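Local coordinates for plasmin and fibronectin-binding protein A (Streptococcus pneumoniae, PDB 4MR0) that acts as a fibronectin-dependent adhesin and invasin of the bacterial surface, binding human fibronectin, plasmin, plasminogen and serum albumin, at residues 288-293 with 344-349; 403-408 with 440-445. All blocks are in the same frame, centred on the assembly; numbering follows the deposited sequence.

Interaction 1: 288-293 with 344-349; sequences QALPKT and ELVTAI
Gln288, at the end of strand 278-289, reaches over to the backbone of Val346 and bonds it with its amide oxygen. CG stands anti to the backbone N (chi1 178°) and the chain runs on extended to CD; the turn of the amide (chi3 54°) then puts OE1 3.0 Å from Val346 N. The N-H meets the oxygen nearly head-on to the carbonyl, with a C=O...N angle of 161°. Glutamine suits the place because its amide has two ends: OE1 accepts from Val346, while NE2 makes weak hydrogen bonds to the carbonyls of Gly267 and Lys302, so both polar ends of the buried amide have partners, which favours this orientation of the amide.

Val346 also brings its CG2 methyl to 3.2 Å from the same OE1, a close approach, and to 3.7 Å from Leu290 CD1, forming a small apolar patch beside the polar bond. Leu345 adds to the packing where its CD2 lies 3.9 Å from Gln288 CB. Just before segment 344-349, Gly343 shares a backbone hydrogen bond with Gln288. The contact joins one strand's end to the loop following its parallel neighbour, strand 329-337, as successive coils stack in the right-handed parallel beta-helix of pectate lyase-like proteins.

Interaction 2: 403-408 with 440-445; sequences VHYRES and IADPKT
Tyr405 and Asp442 both hold CG anti to the backbone N (chi1 -174° and 174°), and the two side chains reach toward each other tip to tip across loops that link strands on successive coils of the parallel beta-helix. The phenol OH donates to Asp442 OD1 over 2.5 Å, a short bond that meets the carboxylate on its syn side. Ring and carboxylate planes stand 81° apart, and the acid approaches the tyrosine at its edge. Tyrosine fits here because its long, rigid ring spans a gap between backbones whose nearest CA atoms are 9.7 Å apart.

Aspartate suits a beta-turn opening: Asp442 begins a type I turn to Thr445, and its short side chain folds back on it. OD2 receives Thr445 OG1 at 2.7 Å, using the anti lone pair, while OD1 takes a weak bond from Lys444 N. These bonds restrain the carboxylate's rotation and would be expected to favour its charged form.

Lys444 crosses the tyrosine side chain at about a right angle, with CD 3.2 Å from Tyr405 OH; its ammonium goes on to a salt bridge with Glu479, and on the way CE passes 3.1 Å from Glu407 O, a close carbon-to-carbonyl contact. A water completes the junction, donating to Arg406 O and to Asp442 OD2, each at 3.0 Å.

In the fold
Interactions 1 and 2 lie in the beta-helical part of a longer cell-wall-anchored protein. They follow one another along the chain, their centres 14 Å apart, and meet directly through segment 403-408. His404 ND1 lies 2.7 Å from Glu344 O, and Val403 N 3.1 Å from Glu344 OE2, both probable hydrogen bonds. The imidazole also packs on segment 288-293, where His404 CE1 is 3.5 Å from Leu290 CD1. Segment 403-408 thus connects the buried contact to the surface one, with His404 turned to interaction 1 and the next residue, Tyr405, reaching Asp442. A bound manganese ion lies about 5 Å from the Leu290 side chain, whereas the Tyr405 side chain is about 12 Å from a manganese.

Interaction 1: 288-293 with 344-349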
# COMPACT_ATOMS: atom_id res chain seq x y z
N GLN A 288 -11.22 7.66 -0.28
CA GLN A 288 -11.13 7.14 -1.63
C GLN A 288 -12.57 6.91 -2.07
O GLN A 288 -13.32 6.14 -1.45
CB GLN A 288 -10.36 5.83 -1.66
CG GLN A 288 -10.27 5.21 -3.04
CD GLN A 288 -9.29 4.06 -3.09
OE1 GLN A 288 -9.39 3.11 -2.31
NE2 GLN A 288 -8.34 4.14 -4.01
N ALA A 289 -12.97 7.59 -3.14
CA ALA A 289 -14.32 7.47 -3.65
C ALA A 289 -14.46 6.24 -4.54
O ALA A 289 -13.65 6.02 -5.44
CB ALA A 289 -14.70 8.73 -4.42
N LEU A 290 -15.51 5.45 -4.29
CA LEU A 290 -15.77 4.24 -5.05
C LEU A 290 -17.19 4.30 -5.63
O LEU A 290 -18.17 4.21 -4.89
CB LEU A 290 -15.61 3.02 -4.14
CG LEU A 290 -14.29 2.89 -3.38
CD1 LEU A 290 -14.34 1.68 -2.46
CD2 LEU A 290 -13.12 2.77 -4.35
N PRO A 291 -17.31 4.46 -6.95
CA PRO A 291 -18.61 4.53 -7.64
C PRO A 291 -19.41 3.23 -7.69
O PRO A 291 -18.85 2.14 -7.67
CB PRO A 291 -18.23 5.04 -9.03
CG PRO A 291 -16.88 4.42 -9.24
CD PRO A 291 -16.20 4.65 -7.91
N LYS A 292 -20.74 3.37 -7.77
CA LYS A 292 -21.68 2.25 -7.84
C LYS A 292 -21.22 1.13 -8.77
O LYS A 292 -21.13 -0.04 -8.38
CB LYS A 292 -23.04 2.71 -8.37
CG LYS A 292 -23.96 3.46 -7.42
CD LYS A 292 -25.28 3.75 -8.16
CE LYS A 292 -26.32 4.45 -7.30
NZ LYS A 292 -26.78 3.60 -6.16
N THR A 293 -20.96 1.52 -10.01
CA THR A 293 -20.56 0.62 -11.09
C THR A 293 -19.31 -0.27 -10.98
O THR A 293 -19.18 -1.22 -11.75
CB THR A 293 -20.44 1.43 -12.40
OG1 THR A 293 -19.92 0.59 -13.44
CG2 THR A 293 -19.51 2.62 -12.20
N GLU A 344 -13.34 4.93 3.54
CA GLU A 344 -12.01 4.42 3.83
C GLU A 344 -11.29 3.88 2.59
O GLU A 344 -11.93 3.38 1.67
CB GLU A 344 -12.10 3.31 4.90
CG GLU A 344 -12.77 3.73 6.20
CD GLU A 344 -14.29 3.64 6.17
OE1 GLU A 344 -14.86 3.30 5.10
OE2 GLU A 344 -14.93 3.90 7.21
N LEU A 345 -9.97 4.00 2.58
CA LEU A 345 -9.17 3.51 1.46
C LEU A 345 -9.37 2.00 1.38
O LEU A 345 -9.68 1.36 2.39
CB LEU A 345 -7.68 3.81 1.71
CG LEU A 345 -7.32 5.20 2.26
CD1 LEU A 345 -5.81 5.27 2.44
CD2 LEU A 345 -7.80 6.29 1.31
N VAL A 346 -9.20 1.43 0.19
CA VAL A 346 -9.36 -0.01 0.02
C VAL A 346 -8.09 -0.72 0.49
O VAL A 346 -8.12 -1.60 1.35
CB VAL A 346 -9.64 -0.35 -1.47
CG1 VAL A 346 -9.74 -1.86 -1.65
CG2 VAL A 346 -10.94 0.32 -1.91
N THR A 347 -6.96 -0.31 -0.08
CA THR A 347 -5.65 -0.86 0.26
C THR A 347 -4.72 0.33 0.40
O THR A 347 -4.57 1.11 -0.54
CB THR A 347 -5.13 -1.79 -0.85
OG1 THR A 347 -5.96 -2.95 -0.93
CG2 THR A 347 -3.70 -2.23 -0.58
N ALA A 348 -4.09 0.48 1.56
CA ALA A 348 -3.20 1.63 1.75
C ALA A 348 -1.91 1.57 0.94
O ALA A 348 -1.56 2.53 0.26
CB ALA A 348 -2.88 1.80 3.24
N ILE A 349 -1.22 0.43 1.01
CA ILE A 349 0.07 0.30 0.33
C ILE A 349 0.29 -1.07 -0.29
O ILE A 349 -0.08 -2.09 0.29
CB ILE A 349 1.24 0.51 1.34
CG1 ILE A 349 1.06 1.83 2.10
CG2 ILE A 349 2.58 0.49 0.61
CD1 ILE A 349 1.98 1.96 3.31

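Interaction 2: 403-408 with 440-445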
# COMPACT_ATOMS: atom_id res chain seq x y z
N VAL A 403 -17.82 3.13 6.31
CA VAL A 403 -18.46 3.66 5.11
C VAL A 403 -18.29 2.58 4.05
O VAL A 403 -19.22 2.25 3.32
CB VAL A 403 -17.78 4.96 4.63
CG1 VAL A 403 -18.43 5.44 3.35
CG2 VAL A 403 -17.87 6.02 5.72
N HIS A 404 -17.08 2.04 3.97
CA HIS A 404 -16.77 0.99 3.02
C HIS A 404 -16.62 -0.33 3.77
O HIS A 404 -16.02 -0.38 4.84
CB HIS A 404 -15.46 1.31 2.29
CG HIS A 404 -15.58 2.43 1.31
ND1 HIS A 404 -14.49 3.20 0.93
CD2 HIS A 404 -16.64 2.90 0.61
CE1 HIS A 404 -14.89 4.09 0.03
NE2 HIS A 404 -16.18 3.93 -0.18
N TYR A 405 -17.19 -1.39 3.22
CA TYR A 405 -17.10 -2.71 3.83
C TYR A 405 -17.10 -3.76 2.74
O TYR A 405 -17.90 -3.70 1.80
CB TYR A 405 -18.27 -2.97 4.78
CG TYR A 405 -18.13 -4.26 5.56
CD1 TYR A 405 -17.21 -4.38 6.60
CD2 TYR A 405 -18.88 -5.39 5.21
CE1 TYR A 405 -17.03 -5.59 7.27
CE2 TYR A 405 -18.71 -6.60 5.88
CZ TYR A 405 -17.78 -6.69 6.91
OH TYR A 405 -17.60 -7.90 7.55
N ARG A 406 -16.20 -4.73 2.86
CA ARG A 406 -16.08 -5.80 1.88
C ARG A 406 -16.66 -7.11 2.43
O ARG A 406 -16.11 -7.71 3.35
CB ARG A 406 -14.60 -5.98 1.53
CG ARG A 406 -14.33 -6.96 0.41
CD ARG A 406 -12.94 -6.72 -0.16
NE ARG A 406 -12.66 -7.55 -1.33
CZ ARG A 406 -12.36 -8.84 -1.28
NH1 ARG A 406 -12.30 -9.48 -0.12
NH2 ARG A 406 -12.12 -9.49 -2.41
N GLU A 407 -17.78 -7.54 1.84
CA GLU A 407 -18.45 -8.77 2.25
C GLU A 407 -17.55 -9.98 2.13
O GLU A 407 -17.67 -10.94 2.90
CB GLU A 407 -19.71 -9.00 1.41
CG GLU A 407 -20.85 -8.03 1.67
CD GLU A 407 -21.21 -7.97 3.14
OE1 GLU A 407 -21.25 -9.04 3.79
OE2 GLU A 407 -21.47 -6.86 3.65
N SER A 408 -16.64 -9.94 1.16
CA SER A 408 -15.71 -11.04 0.92
C SER A 408 -14.63 -11.12 1.99
O SER A 408 -13.85 -12.07 2.03
CB SER A 408 -15.07 -10.87 -0.46
OG SER A 408 -15.23 -12.05 -1.24
N ILE A 440 -8.90 -5.61 15.83
CA ILE A 440 -9.95 -6.07 14.94
C ILE A 440 -11.29 -6.32 15.60
O ILE A 440 -11.38 -7.00 16.63
CB ILE A 440 -9.49 -7.35 14.22
CG1 ILE A 440 -8.19 -7.07 13.46
CG2 ILE A 440 -10.58 -7.86 13.29
CD1 ILE A 440 -7.50 -8.31 12.91
N ALA A 441 -12.35 -5.77 15.00
CA ALA A 441 -13.70 -5.93 15.51
C ALA A 441 -14.56 -6.63 14.47
O ALA A 441 -15.64 -7.14 14.78
CB ALA A 441 -14.29 -4.58 15.87
N ASP A 442 -14.09 -6.65 13.23
CA ASP A 442 -14.80 -7.28 12.12
C ASP A 442 -14.50 -8.78 12.08
O ASP A 442 -13.35 -9.18 11.94
CB ASP A 442 -14.40 -6.63 10.79
CG ASP A 442 -15.00 -7.34 9.60
OD1 ASP A 442 -16.20 -7.66 9.64
OD2 ASP A 442 -14.27 -7.56 8.60
N PRO A 443 -15.54 -9.62 12.19
CA PRO A 443 -15.34 -11.07 12.17
C PRO A 443 -14.83 -11.64 10.84
O PRO A 443 -14.38 -12.79 10.79
CB PRO A 443 -16.71 -11.62 12.55
CG PRO A 443 -17.66 -10.57 12.06
CD PRO A 443 -16.95 -9.29 12.44
N LYS A 444 -14.87 -10.83 9.79
CA LYS A 444 -14.41 -11.28 8.47
C LYS A 444 -12.99 -10.81 8.16
O LYS A 444 -12.48 -11.08 7.07
CB LYS A 444 -15.35 -10.77 7.38
CG LYS A 444 -16.71 -11.46 7.32
CD LYS A 444 -17.57 -10.84 6.23
CE LYS A 444 -18.62 -11.82 5.71
NZ LYS A 444 -19.52 -12.30 6.80
N THR A 445 -12.36 -10.12 9.10
CA THR A 445 -11.01 -9.62 8.88
C THR A 445 -9.90 -10.45 9.51
O THR A 445 -9.92 -10.76 10.70
CB THR A 445 -10.87 -8.15 9.36
OG1 THR A 445 -11.63 -7.29 8.50
CG2 THR A 445 -9.41 -7.70 9.33
O HOH W 1 -14.36 -7.20 5.67